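Local coordinates for RND efflux system, outer membrane lipoprotein, NodT family (Burkholderia mallei, PDB 6U94) that probably serves as the outer-membrane channel component of a tripartite RND-type efflux pump, passing exported compounds out of the cell, at residues L53-L58 with N172-L177; T131-D136 with V162-V167; L166-A171 with S447-Y452; A268-G273 with A383-Y388; F375-D380 with Y452-G457. All blocks are in the same frame, centred on the assembly; numbering follows the deposited sequence.

Contact 1: L53-L58 with N172-L177; sequences LADAQL and NTYLTL
Y174 reaches from helix 172-177 to the turn that opens the helix at 56-58, and its side chain can be followed atom by atom. With CG anti to the backbone N (chi1 178°), the ring is carried off its helix toward L58. Y174 CB already meets a methyl of that leucine, L58 CD1, at 4.2 Å. Further out, CD2 of Y174 lies 4.0 Å from the same L58 CD1, an apolar contact in which the two side chains pass each other at a slant. CE2 of Y174 comes next, 3.7 Å from D55 OD2, with the carboxylate and ring planes only 15° apart. At the tip, Y174 OH rests 3.4 Å from Q57 CG, against the aliphatic part of a glutamine whose chain is bent at chi2. This hydroxyl is buried and has no polar partner in the model.

D55 is the N-cap of helix 56-67: its OD2 accepts from L58 N at 3.2 Å, met from above the carboxylate plane, while OD1 forms a salt bridge with R264. The capped start of this helix lies against the flank of the long helix 156-203, whose other sides at this level touch helix 211-247 and helix 421-454.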
# COMPACT_ATOMS: atom_id res chain seq x y z
N LEU A 53 -11.09 -7.87 0.54
CA LEU A 53 -10.68 -8.14 1.91
C LEU A 53 -11.28 -9.47 2.33
O LEU A 53 -12.47 -9.57 2.64
CB LEU A 53 -11.12 -7.01 2.84
CG LEU A 53 -10.68 -5.61 2.39
CD1 LEU A 53 -11.03 -4.58 3.44
CD2 LEU A 53 -9.19 -5.59 2.10
N ALA A 54 -10.44 -10.52 2.34
CA ALA A 54 -10.92 -11.87 2.58
C ALA A 54 -10.91 -12.26 4.05
O ALA A 54 -11.73 -13.09 4.47
CB ALA A 54 -10.08 -12.88 1.79
N ASP A 55 -10.02 -11.68 4.85
CA ASP A 55 -9.91 -12.06 6.25
C ASP A 55 -11.16 -11.64 7.02
O ASP A 55 -11.61 -10.49 6.91
CB ASP A 55 -8.66 -11.44 6.87
CG ASP A 55 -8.41 -11.92 8.29
OD1 ASP A 55 -8.24 -13.14 8.48
OD2 ASP A 55 -8.38 -11.07 9.21
N ALA A 56 -11.71 -12.57 7.80
CA ALA A 56 -12.95 -12.30 8.52
C ALA A 56 -12.77 -11.17 9.53
O ALA A 56 -13.64 -10.30 9.65
CB ALA A 56 -13.44 -13.57 9.22
N GLN A 57 -11.66 -11.18 10.27
CA GLN A 57 -11.42 -10.11 11.24
C GLN A 57 -11.27 -8.76 10.54
O GLN A 57 -11.81 -7.75 11.00
CB GLN A 57 -10.18 -10.43 12.07
CG GLN A 57 -9.90 -9.40 13.15
CD GLN A 57 -11.06 -9.23 14.11
OE1 GLN A 57 -11.39 -10.14 14.87
NE2 GLN A 57 -11.69 -8.06 14.08
N LEU A 58 -10.54 -8.73 9.42
CA LEU A 58 -10.40 -7.50 8.66
C LEU A 58 -11.75 -7.02 8.14
O LEU A 58 -12.04 -5.82 8.16
CB LEU A 58 -9.42 -7.70 7.51
CG LEU A 58 -9.27 -6.53 6.54
CD1 LEU A 58 -8.81 -5.28 7.28
CD2 LEU A 58 -8.31 -6.87 5.42
N ASN A 172 -4.87 -1.25 5.46
CA ASN A 172 -3.43 -1.06 5.56
C ASN A 172 -2.97 -0.94 7.01
O ASN A 172 -1.83 -1.29 7.33
CB ASN A 172 -3.00 0.17 4.77
CG ASN A 172 -1.49 0.30 4.67
OD1 ASN A 172 -0.84 -0.40 3.90
ND2 ASN A 172 -0.92 1.21 5.45
N THR A 173 -3.84 -0.44 7.89
CA THR A 173 -3.47 -0.30 9.29
C THR A 173 -3.49 -1.64 10.02
O THR A 173 -2.61 -1.92 10.84
CB THR A 173 -4.39 0.71 9.98
OG1 THR A 173 -4.31 1.96 9.30
CG2 THR A 173 -3.98 0.91 11.43
N TYR A 174 -4.50 -2.47 9.75
CA TYR A 174 -4.56 -3.78 10.38
C TYR A 174 -3.48 -4.70 9.83
O TYR A 174 -2.90 -5.51 10.57
CB TYR A 174 -5.94 -4.40 10.18
CG TYR A 174 -6.10 -5.78 10.77
CD1 TYR A 174 -6.11 -5.98 12.14
CD2 TYR A 174 -6.25 -6.89 9.95
CE1 TYR A 174 -6.26 -7.25 12.68
CE2 TYR A 174 -6.40 -8.16 10.48
CZ TYR A 174 -6.40 -8.34 11.84
OH TYR A 174 -6.55 -9.60 12.37
N LEU A 175 -3.19 -4.61 8.53
CA LEU A 175 -2.08 -5.37 7.96
C LEU A 175 -0.75 -4.91 8.54
O LEU A 175 0.10 -5.73 8.91
CB LEU A 175 -2.08 -5.25 6.44
CG LEU A 175 -3.21 -6.01 5.74
CD1 LEU A 175 -3.17 -5.79 4.23
CD2 LEU A 175 -3.12 -7.49 6.07
N THR A 176 -0.56 -3.59 8.65
CA THR A 176 0.64 -3.07 9.29
C THR A 176 0.75 -3.54 10.74
O THR A 176 1.84 -3.81 11.23
CB THR A 176 0.66 -1.54 9.21
OG1 THR A 176 0.76 -1.12 7.84
CG2 THR A 176 1.83 -0.96 10.00
N LEU A 177 -0.39 -3.65 11.43
CA LEU A 177 -0.39 -4.18 12.78
C LEU A 177 0.16 -5.61 12.81
O LEU A 177 1.05 -5.93 13.61
CB LEU A 177 -1.80 -4.13 13.37
CG LEU A 177 -1.97 -4.76 14.75
CD1 LEU A 177 -1.11 -4.04 15.79
CD2 LEU A 177 -3.43 -4.75 15.17

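Contact 2: T131-D136 with V162-V167; sequences THFEID and VHISLV
E134 OE2 is gripped twice from within its own helix start, while the other oxygen of the same carboxylate reaches across to S165. T131, the N-cap residue, gives its backbone N to E134 OE2 at 2.7 Å in an almost straight bond (175°), and its hydroxyl OG1 donates to the same oxygen at 2.8 Å. Both donors come on the anti side. Across the contact, S165 OG lies 2.7 Å from E134 OE1 and also pairs with S161 O. OE1 has a further partner in K453, whose ammonium forms a salt bridge with it and would probably stabilise the charged carboxylate in this buried setting. The glutamate chain is extended beyond CG (chi2 173°), which carries the carboxylate across to the serine.

Beside this polar group lies an apolar one. I164 CG2 meets F133 CZ at 4.1 Å, coming at the ring edge near its plane, and the two side chains cross at about a right angle. One face of the F133 ring is occupied by T131 OG1, 3.2 Å above the plane and over its centre.

At the start of helix 132-142 the N3 glutamate thus accepts from the backbone N and hydroxyl of the N-cap residue. This is one half of a capping box, without the return bond from E134 N to T131 OG1, and it is docked here against the long helix 156-203.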
# COMPACT_ATOMS: atom_id res chain seq x y z
N THR A 131 -4.19 7.82 -3.93
CA THR A 131 -4.41 7.96 -5.36
C THR A 131 -4.64 9.42 -5.72
O THR A 131 -4.68 10.31 -4.87
CB THR A 131 -5.59 7.09 -5.80
OG1 THR A 131 -6.77 7.48 -5.08
CG2 THR A 131 -5.29 5.62 -5.55
N HIS A 132 -4.78 9.68 -7.03
CA HIS A 132 -4.96 11.05 -7.49
C HIS A 132 -6.25 11.66 -6.95
O HIS A 132 -6.26 12.81 -6.50
CB HIS A 132 -4.95 11.11 -9.02
CG HIS A 132 -3.61 10.85 -9.63
ND1 HIS A 132 -2.51 11.65 -9.37
CD2 HIS A 132 -3.19 9.90 -10.49
CE1 HIS A 132 -1.47 11.19 -10.05
NE2 HIS A 132 -1.86 10.13 -10.74
N PHE A 133 -7.35 10.90 -6.98
CA PHE A 133 -8.62 11.47 -6.55
C PHE A 133 -8.68 11.66 -5.04
O PHE A 133 -9.35 12.58 -4.56
CB PHE A 133 -9.80 10.63 -7.05
CG PHE A 133 -9.81 9.20 -6.56
CD1 PHE A 133 -10.34 8.88 -5.32
CD2 PHE A 133 -9.32 8.18 -7.36
CE1 PHE A 133 -10.36 7.57 -4.88
CE2 PHE A 133 -9.35 6.87 -6.93
CZ PHE A 133 -9.87 6.56 -5.68
N GLU A 134 -7.98 10.82 -4.27
CA GLU A 134 -7.88 11.06 -2.84
C GLU A 134 -7.11 12.35 -2.56
O GLU A 134 -7.51 13.14 -1.70
CB GLU A 134 -7.20 9.88 -2.14
CG GLU A 134 -7.98 8.59 -2.22
CD GLU A 134 -7.17 7.44 -1.67
OE1 GLU A 134 -7.41 7.03 -0.51
OE2 GLU A 134 -6.28 6.95 -2.39
N ILE A 135 -6.00 12.56 -3.27
CA ILE A 135 -5.24 13.80 -3.10
C ILE A 135 -6.10 15.00 -3.48
O ILE A 135 -6.07 16.04 -2.80
CB ILE A 135 -3.94 13.74 -3.92
CG1 ILE A 135 -3.03 12.63 -3.40
CG2 ILE A 135 -3.23 15.08 -3.90
CD1 ILE A 135 -1.74 12.47 -4.17
N ASP A 136 -6.86 14.89 -4.57
CA ASP A 136 -7.78 15.95 -4.95
C ASP A 136 -8.76 16.27 -3.83
O ASP A 136 -8.90 17.43 -3.42
CB ASP A 136 -8.55 15.56 -6.22
CG ASP A 136 -7.69 15.64 -7.46
OD1 ASP A 136 -6.76 16.46 -7.49
OD2 ASP A 136 -7.96 14.88 -8.42
N VAL A 162 -14.26 9.11 -0.09
CA VAL A 162 -13.98 8.98 1.33
C VAL A 162 -14.16 7.54 1.79
O VAL A 162 -13.39 7.03 2.62
CB VAL A 162 -14.85 9.96 2.15
CG1 VAL A 162 -14.55 9.82 3.64
CG2 VAL A 162 -14.62 11.39 1.68
N HIS A 163 -15.19 6.86 1.27
CA HIS A 163 -15.37 5.44 1.58
C HIS A 163 -14.18 4.61 1.11
O HIS A 163 -13.70 3.73 1.84
CB HIS A 163 -16.66 4.92 0.94
CG HIS A 163 -17.91 5.36 1.63
ND1 HIS A 163 -17.90 6.17 2.75
CD2 HIS A 163 -19.21 5.09 1.38
CE1 HIS A 163 -19.14 6.38 3.15
NE2 HIS A 163 -19.95 5.74 2.33
N ILE A 164 -13.69 4.88 -0.10
CA ILE A 164 -12.55 4.13 -0.63
C ILE A 164 -11.33 4.35 0.25
O ILE A 164 -10.61 3.41 0.60
CB ILE A 164 -12.29 4.54 -2.09
CG1 ILE A 164 -13.34 3.91 -3.01
CG2 ILE A 164 -10.90 4.15 -2.51
CD1 ILE A 164 -13.11 4.20 -4.48
N SER A 165 -11.07 5.61 0.63
CA SER A 165 -9.94 5.90 1.51
C SER A 165 -10.10 5.21 2.86
O SER A 165 -9.15 4.61 3.37
CB SER A 165 -9.81 7.41 1.72
OG SER A 165 -9.67 8.10 0.49
N LEU A 166 -11.30 5.27 3.43
CA LEU A 166 -11.53 4.69 4.75
C LEU A 166 -11.36 3.17 4.72
O LEU A 166 -10.70 2.60 5.59
CB LEU A 166 -12.92 5.07 5.26
CG LEU A 166 -13.28 4.65 6.68
CD1 LEU A 166 -12.30 5.22 7.68
CD2 LEU A 166 -14.70 5.11 7.01
N VAL A 167 -11.96 2.51 3.73
CA VAL A 167 -11.83 1.06 3.60
C VAL A 167 -10.36 0.68 3.47
O VAL A 167 -9.88 -0.25 4.13
CB VAL A 167 -12.65 0.55 2.41
CG1 VAL A 167 -12.24 -0.86 2.03
CG2 VAL A 167 -14.14 0.60 2.72

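Contact 3: L166-A171 with S447-Y452; sequences LVAEVA and SRVTLY
A168 and V449 form the inner shell where helices 166-171 and 447-452 run alongside each other. The alanine methyl CB lies 3.5 Å from V449 CG1, the branch set anti to the backbone N (chi1 166°). The valine's second branch, CG2, takes the next turn of the facing helix and meets A171 CB at 4.2 Å, so one valine is divided between two alanines three residues apart. The nearest approach of the two backbones is also here, with 6.0 Å between the CA atoms of A168 and V449.

On the other side of A168 along its helix, V167 CG1 lies 4.1 Å from Y452 CE1 and crosses the tyrosine side chain at about a right angle. The segments are antiparallel, their axes at 173° and 9.7 Å apart at closest approach. Such lengthwise packing of long antiparallel helices is in keeping with the periplasmic helical part of outer membrane factors, and here it joins helix 156-203 to helix 421-454.

Further out, other groups set the tyrosine in place. Y452 OH is hydrogen-bonded to G48 O, and its ring lies nearly parallel to that of F52. Behind helix 166-171, E169 points away from the contact and is held by salt bridges to R83 and R87.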
# COMPACT_ATOMS: atom_id res chain seq x y z
N LEU A 166 -11.30 5.27 3.43
CA LEU A 166 -11.53 4.69 4.75
C LEU A 166 -11.36 3.17 4.72
O LEU A 166 -10.70 2.60 5.59
CB LEU A 166 -12.92 5.07 5.26
CG LEU A 166 -13.28 4.65 6.68
CD1 LEU A 166 -12.30 5.22 7.68
CD2 LEU A 166 -14.70 5.11 7.01
N VAL A 167 -11.96 2.51 3.73
CA VAL A 167 -11.83 1.06 3.60
C VAL A 167 -10.36 0.68 3.47
O VAL A 167 -9.88 -0.25 4.13
CB VAL A 167 -12.65 0.55 2.41
CG1 VAL A 167 -12.24 -0.86 2.03
CG2 VAL A 167 -14.14 0.60 2.72
N ALA A 168 -9.63 1.39 2.61
CA ALA A 168 -8.24 1.05 2.37
C ALA A 168 -7.37 1.35 3.58
O ALA A 168 -6.46 0.57 3.90
CB ALA A 168 -7.73 1.81 1.15
N GLU A 169 -7.62 2.47 4.26
CA GLU A 169 -6.78 2.84 5.39
C GLU A 169 -6.98 1.89 6.57
O GLU A 169 -6.03 1.63 7.32
CB GLU A 169 -7.07 4.28 5.81
CG GLU A 169 -5.91 4.94 6.56
CD GLU A 169 -4.66 5.07 5.70
OE1 GLU A 169 -4.75 5.68 4.61
OE2 GLU A 169 -3.60 4.56 6.11
N VAL A 170 -8.20 1.37 6.75
CA VAL A 170 -8.42 0.36 7.78
C VAL A 170 -7.64 -0.91 7.45
O VAL A 170 -7.04 -1.53 8.34
CB VAL A 170 -9.92 0.07 7.94
CG1 VAL A 170 -10.15 -1.13 8.84
CG2 VAL A 170 -10.65 1.30 8.48
N ALA A 171 -7.63 -1.30 6.17
CA ALA A 171 -6.93 -2.52 5.78
C ALA A 171 -5.43 -2.37 5.93
O ALA A 171 -4.76 -3.26 6.47
CB ALA A 171 -7.30 -2.89 4.34
N SER A 447 0.63 -2.23 -1.52
CA SER A 447 0.45 -1.84 -2.91
C SER A 447 -0.78 -2.49 -3.53
O SER A 447 -1.35 -1.94 -4.49
CB SER A 447 1.69 -2.18 -3.73
OG SER A 447 1.55 -3.44 -4.34
N ARG A 448 -1.21 -3.65 -3.02
CA ARG A 448 -2.46 -4.23 -3.48
C ARG A 448 -3.65 -3.42 -2.97
O ARG A 448 -4.65 -3.26 -3.67
CB ARG A 448 -2.56 -5.69 -3.03
CG ARG A 448 -1.48 -6.58 -3.62
CD ARG A 448 -1.25 -7.83 -2.79
NE ARG A 448 -2.39 -8.75 -2.85
CZ ARG A 448 -2.32 -10.03 -2.49
NH1 ARG A 448 -1.17 -10.54 -2.05
NH2 ARG A 448 -3.40 -10.80 -2.57
N VAL A 449 -3.55 -2.91 -1.74
CA VAL A 449 -4.57 -2.03 -1.20
C VAL A 449 -4.67 -0.76 -2.04
O VAL A 449 -5.76 -0.28 -2.35
CB VAL A 449 -4.28 -1.72 0.28
CG1 VAL A 449 -5.12 -0.54 0.76
CG2 VAL A 449 -4.54 -2.95 1.13
N THR A 450 -3.52 -0.20 -2.42
CA THR A 450 -3.52 1.01 -3.24
C THR A 450 -4.10 0.75 -4.62
O THR A 450 -4.80 1.60 -5.18
CB THR A 450 -2.11 1.58 -3.34
OG1 THR A 450 -1.55 1.70 -2.03
CG2 THR A 450 -2.14 2.95 -4.00
N LEU A 451 -3.81 -0.42 -5.20
CA LEU A 451 -4.40 -0.77 -6.48
C LEU A 451 -5.91 -0.96 -6.38
O LEU A 451 -6.64 -0.65 -7.33
CB LEU A 451 -3.74 -2.03 -7.04
CG LEU A 451 -4.23 -2.51 -8.41
CD1 LEU A 451 -4.07 -1.42 -9.46
CD2 LEU A 451 -3.51 -3.78 -8.82
N TYR A 452 -6.40 -1.45 -5.23
CA TYR A 452 -7.84 -1.51 -5.01
C TYR A 452 -8.47 -0.13 -5.14
O TYR A 452 -9.61 -0.01 -5.62
CB TYR A 452 -8.14 -2.11 -3.63
CG TYR A 452 -9.55 -1.82 -3.15
CD1 TYR A 452 -9.81 -0.72 -2.34
CD2 TYR A 452 -10.61 -2.64 -3.51
CE1 TYR A 452 -11.10 -0.45 -1.91
CE2 TYR A 452 -11.89 -2.38 -3.08
CZ TYR A 452 -12.14 -1.28 -2.28
OH TYR A 452 -13.42 -1.01 -1.84

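Contact 4: A268-G273 with A383-Y388; sequences AEFPAG and AARATY
R385 sends its chain out from helix 383-388 with CG anti to the backbone N (chi1 -168°), E269 starts the same way from its loop (chi1 -172°), and both chains bend at chi2. The two side chains approach from opposite directions and bring their flat ends together. The arginine grips the carboxylate end-on with both terminal nitrogens: NH1 of R385 binds E269 OE1 at 2.6 Å, and NH2 of R385 binds E269 OE2 at 2.7 Å. The groups are nearly coplanar, and the carboxyl carbon of E269 lies in the guanidinium plane at its edge. NH2 uses the syn lone pair of OE2, while NH1 meets OE1 on its syn side, somewhat out of the carboxylate plane.

A third donor helps to fix the rotation of the carboxylate. The backbone N of F270 gives a hydrogen bond of 2.8 Å to E269 OE1 from the anti side, so this oxygen is held by both its own loop and the facing helix. The irregular stretch between helices 253-256 and 283-294 is thus joined to the long helix 362-415 of the helical bundle through a bidentate arginine-carboxylate salt bridge. Long side chains span the distance, for the closest CA atoms, those of F270 and R385, are 11.9 Å apart.

F270 brings an aromatic edge to the same place: its CD2 lies 4.3 Å from R385 NH1, which sits near the plane of the ring. The remaining guanidinium nitrogen, R385 NE, forms a salt bridge with E389 one turn further along the helix. R448 NH1 also lies near R385 NH2, and the carboxylates of E269 and E389 would probably balance the gathered positive charge.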
# COMPACT_ATOMS: atom_id res chain seq x y z
N ALA A 268 -7.52 -10.99 -1.16
CA ALA A 268 -7.73 -11.83 -2.33
C ALA A 268 -6.93 -11.29 -3.50
O ALA A 268 -6.70 -10.08 -3.63
CB ALA A 268 -9.22 -11.88 -2.69
N GLU A 269 -6.47 -12.21 -4.35
CA GLU A 269 -5.71 -11.81 -5.52
C GLU A 269 -6.62 -11.18 -6.57
O GLU A 269 -7.80 -11.54 -6.70
CB GLU A 269 -4.98 -13.02 -6.12
CG GLU A 269 -4.01 -12.68 -7.23
CD GLU A 269 -3.01 -11.61 -6.82
OE1 GLU A 269 -3.26 -10.41 -7.11
OE2 GLU A 269 -1.99 -11.96 -6.20
N PHE A 270 -6.08 -10.22 -7.30
CA PHE A 270 -6.84 -9.56 -8.35
C PHE A 270 -7.16 -10.56 -9.46
O PHE A 270 -6.26 -11.29 -9.91
CB PHE A 270 -6.07 -8.37 -8.90
CG PHE A 270 -5.89 -7.26 -7.91
CD1 PHE A 270 -6.93 -6.38 -7.64
CD2 PHE A 270 -4.69 -7.09 -7.25
CE1 PHE A 270 -6.77 -5.35 -6.73
CE2 PHE A 270 -4.52 -6.07 -6.34
CZ PHE A 270 -5.56 -5.19 -6.08
N PRO A 271 -8.41 -10.63 -9.92
CA PRO A 271 -8.74 -11.57 -10.99
C PRO A 271 -8.01 -11.22 -12.28
O PRO A 271 -7.58 -10.08 -12.50
CB PRO A 271 -10.26 -11.40 -11.15
CG PRO A 271 -10.72 -10.77 -9.88
CD PRO A 271 -9.59 -9.90 -9.43
N ALA A 272 -7.86 -12.22 -13.14
CA ALA A 272 -7.28 -11.99 -14.45
C ALA A 272 -8.30 -11.32 -15.37
O ALA A 272 -9.48 -11.68 -15.37
CB ALA A 272 -6.79 -13.30 -15.05
N GLY A 273 -7.83 -10.35 -16.15
CA GLY A 273 -8.67 -9.74 -17.16
C GLY A 273 -9.64 -8.69 -16.67
O GLY A 273 -10.76 -8.60 -17.19
N ALA A 383 3.30 -2.33 -11.40
CA ALA A 383 4.74 -2.49 -11.47
C ALA A 383 5.37 -2.41 -10.09
O ALA A 383 6.28 -3.18 -9.77
CB ALA A 383 5.35 -1.43 -12.39
N ALA A 384 4.89 -1.49 -9.25
CA ALA A 384 5.38 -1.39 -7.88
C ALA A 384 5.22 -2.72 -7.15
O ALA A 384 6.13 -3.17 -6.45
CB ALA A 384 4.64 -0.28 -7.13
N ARG A 385 4.06 -3.36 -7.31
CA ARG A 385 3.85 -4.65 -6.66
C ARG A 385 4.81 -5.70 -7.20
O ARG A 385 5.37 -6.49 -6.43
CB ARG A 385 2.41 -5.13 -6.85
CG ARG A 385 2.08 -6.30 -5.95
CD ARG A 385 1.12 -7.28 -6.59
NE ARG A 385 0.99 -8.47 -5.76
CZ ARG A 385 0.01 -9.36 -5.87
NH1 ARG A 385 -0.95 -9.18 -6.78
NH2 ARG A 385 -0.02 -10.42 -5.08
N ALA A 386 5.00 -5.74 -8.52
CA ALA A 386 5.93 -6.69 -9.11
C ALA A 386 7.34 -6.49 -8.59
O ALA A 386 8.09 -7.46 -8.42
CB ALA A 386 5.89 -6.58 -10.64
N THR A 387 7.73 -5.24 -8.33
CA THR A 387 9.03 -4.97 -7.73
C THR A 387 9.12 -5.52 -6.32
O THR A 387 10.12 -6.15 -5.94
CB THR A 387 9.31 -3.47 -7.74
OG1 THR A 387 9.46 -3.02 -9.09
CG2 THR A 387 10.59 -3.16 -6.97
N TYR A 388 8.06 -5.32 -5.52
CA TYR A 388 8.08 -5.78 -4.14
C TYR A 388 8.10 -7.30 -4.05
O TYR A 388 8.78 -7.86 -3.18
CB TYR A 388 6.89 -5.21 -3.38
CG TYR A 388 6.97 -3.72 -3.15
CD1 TYR A 388 8.16 -3.12 -2.75
CD2 TYR A 388 5.86 -2.90 -3.35
CE1 TYR A 388 8.24 -1.76 -2.55
CE2 TYR A 388 5.94 -1.54 -3.15
CZ TYR A 388 7.12 -0.97 -2.74
OH TYR A 388 7.20 0.39 -2.54

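Contact 5: F375-D380 with Y452-G457; sequences FREVAD and YKALGG
The backbones of helix 375-380 and of the last turns of helix 421-454 come within 5.9 Å between the CA atoms of V378 and A454. V378 makes the apolar centre with one branch, CG2. This methyl lies 4.0 Å from A454 CB and 3.7 Å from the carbonyl oxygen A454 O, and its third neighbour is L455 CD2 at 4.4 Å. With CG1 anti to the backbone N (chi1 165°), the other branch, CG2, is the one facing A454.

E377 adds a charged side chain to the alanine's surroundings. Its extended chain runs past the methyl, with E377 OE1 4.0 Å from A454 CB. The carboxylate is not left without a polar partner: R282 forms a salt bridge with OE1, and the same arginine also donates to A454 O, tying the two sides together from outside the segments.

After L455 two backbone bonds reach back into the last turn. G456 N bonds to K453 O at 2.8 Å, and G457 N makes a weak bond to Y452 O. With G456 at positive phi, these bonds define a Schellman motif, the C-terminal cap found at the close of many helices, here set beside helix 362-415.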
# COMPACT_ATOMS: atom_id res chain seq x y z
N PHE A 375 -4.98 5.62 -15.83
CA PHE A 375 -4.35 4.42 -16.36
C PHE A 375 -2.90 4.33 -15.93
O PHE A 375 -2.43 3.27 -15.50
CB PHE A 375 -4.46 4.40 -17.89
CG PHE A 375 -5.76 3.87 -18.40
CD1 PHE A 375 -6.90 4.67 -18.41
CD2 PHE A 375 -5.85 2.57 -18.88
CE1 PHE A 375 -8.10 4.17 -18.88
CE2 PHE A 375 -7.05 2.07 -19.36
CZ PHE A 375 -8.18 2.88 -19.36
N ARG A 376 -2.16 5.44 -16.04
CA ARG A 376 -0.77 5.46 -15.61
C ARG A 376 -0.64 5.09 -14.14
O ARG A 376 0.26 4.34 -13.75
CB ARG A 376 -0.16 6.84 -15.87
CG ARG A 376 1.33 6.94 -15.52
CD ARG A 376 1.88 8.31 -15.90
NE ARG A 376 1.69 8.60 -17.32
CZ ARG A 376 2.51 8.19 -18.28
NH1 ARG A 376 3.58 7.46 -17.98
NH2 ARG A 376 2.27 8.50 -19.55
N GLU A 377 -1.56 5.59 -13.31
CA GLU A 377 -1.55 5.25 -11.89
C GLU A 377 -1.77 3.76 -11.68
O GLU A 377 -1.17 3.15 -10.78
CB GLU A 377 -2.61 6.06 -11.17
CG GLU A 377 -2.66 5.89 -9.67
CD GLU A 377 -3.63 6.85 -9.02
OE1 GLU A 377 -4.83 6.85 -9.39
OE2 GLU A 377 -3.19 7.63 -8.15
N VAL A 378 -2.65 3.15 -12.48
CA VAL A 378 -2.91 1.73 -12.35
C VAL A 378 -1.69 0.92 -12.76
O VAL A 378 -1.30 -0.04 -12.08
CB VAL A 378 -4.16 1.34 -13.16
CG1 VAL A 378 -4.23 -0.18 -13.34
CG2 VAL A 378 -5.42 1.86 -12.48
N ALA A 379 -1.06 1.29 -13.88
CA ALA A 379 0.14 0.58 -14.33
C ALA A 379 1.28 0.74 -13.33
O ALA A 379 2.04 -0.21 -13.11
CB ALA A 379 0.56 1.10 -15.71
N ASP A 380 1.39 1.91 -12.71
CA ASP A 380 2.48 2.16 -11.77
C ASP A 380 2.35 1.29 -10.52
O ASP A 380 3.35 0.79 -10.01
CB ASP A 380 2.54 3.64 -11.40
CG ASP A 380 3.15 4.49 -12.50
OD1 ASP A 380 3.48 3.94 -13.57
OD2 ASP A 380 3.31 5.71 -12.28
N TYR A 452 -6.40 -1.45 -5.23
CA TYR A 452 -7.84 -1.51 -5.01
C TYR A 452 -8.47 -0.13 -5.14
O TYR A 452 -9.61 -0.01 -5.62
CB TYR A 452 -8.14 -2.11 -3.63
CG TYR A 452 -9.55 -1.82 -3.15
CD1 TYR A 452 -9.81 -0.72 -2.34
CD2 TYR A 452 -10.61 -2.64 -3.51
CE1 TYR A 452 -11.10 -0.45 -1.91
CE2 TYR A 452 -11.89 -2.38 -3.08
CZ TYR A 452 -12.14 -1.28 -2.28
OH TYR A 452 -13.42 -1.01 -1.84
N LYS A 453 -7.76 0.92 -4.71
CA LYS A 453 -8.28 2.28 -4.81
C LYS A 453 -8.18 2.81 -6.23
O LYS A 453 -9.16 3.36 -6.76
CB LYS A 453 -7.53 3.19 -3.85
CG LYS A 453 -7.69 2.81 -2.39
CD LYS A 453 -7.29 3.97 -1.50
CE LYS A 453 -5.79 4.06 -1.33
NZ LYS A 453 -5.41 5.13 -0.37
N ALA A 454 -7.02 2.65 -6.87
CA ALA A 454 -6.80 3.20 -8.20
C ALA A 454 -7.76 2.62 -9.23
O ALA A 454 -7.99 3.25 -10.27
CB ALA A 454 -5.36 2.97 -8.64
N LEU A 455 -8.32 1.44 -8.97
CA LEU A 455 -9.33 0.86 -9.85
C LEU A 455 -10.70 1.49 -9.67
O LEU A 455 -11.61 1.19 -10.45
CB LEU A 455 -9.45 -0.65 -9.61
CG LEU A 455 -8.27 -1.56 -9.94
CD1 LEU A 455 -8.58 -2.99 -9.51
CD2 LEU A 455 -7.95 -1.52 -11.42
N GLY A 456 -10.87 2.36 -8.68
CA GLY A 456 -12.17 2.89 -8.35
C GLY A 456 -12.94 2.09 -7.33
O GLY A 456 -14.14 2.34 -7.15
N GLY A 457 -12.30 1.12 -6.67
CA GLY A 457 -12.98 0.30 -5.69
C GLY A 457 -13.03 -1.16 -6.06
O GLY A 457 -14.09 -1.79 -6.03

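Contacts 2, 3 and 5 are buried, and contact 3 lies nearest the centre of the chain; contacts 1 and 4 are only partly buried, and one segment of contact 4 is wholly irregular. Helix 156-203 serves contacts 1, 2 and 3 in turn, helix 421-454 serves contacts 3 and 5, with Y452 common to both, and helix 362-415 serves contacts 4 and 5. Chemistry follows place: contact 3 is apolar packing between long helices, contacts 1, 2 and 5 lie at helix ends with caps and mixed packing, and contact 4 rests on a salt bridge. A168 of contact 3 packs on K453 of contact 5, while F270 of contact 4 packs on L451 of contact 3.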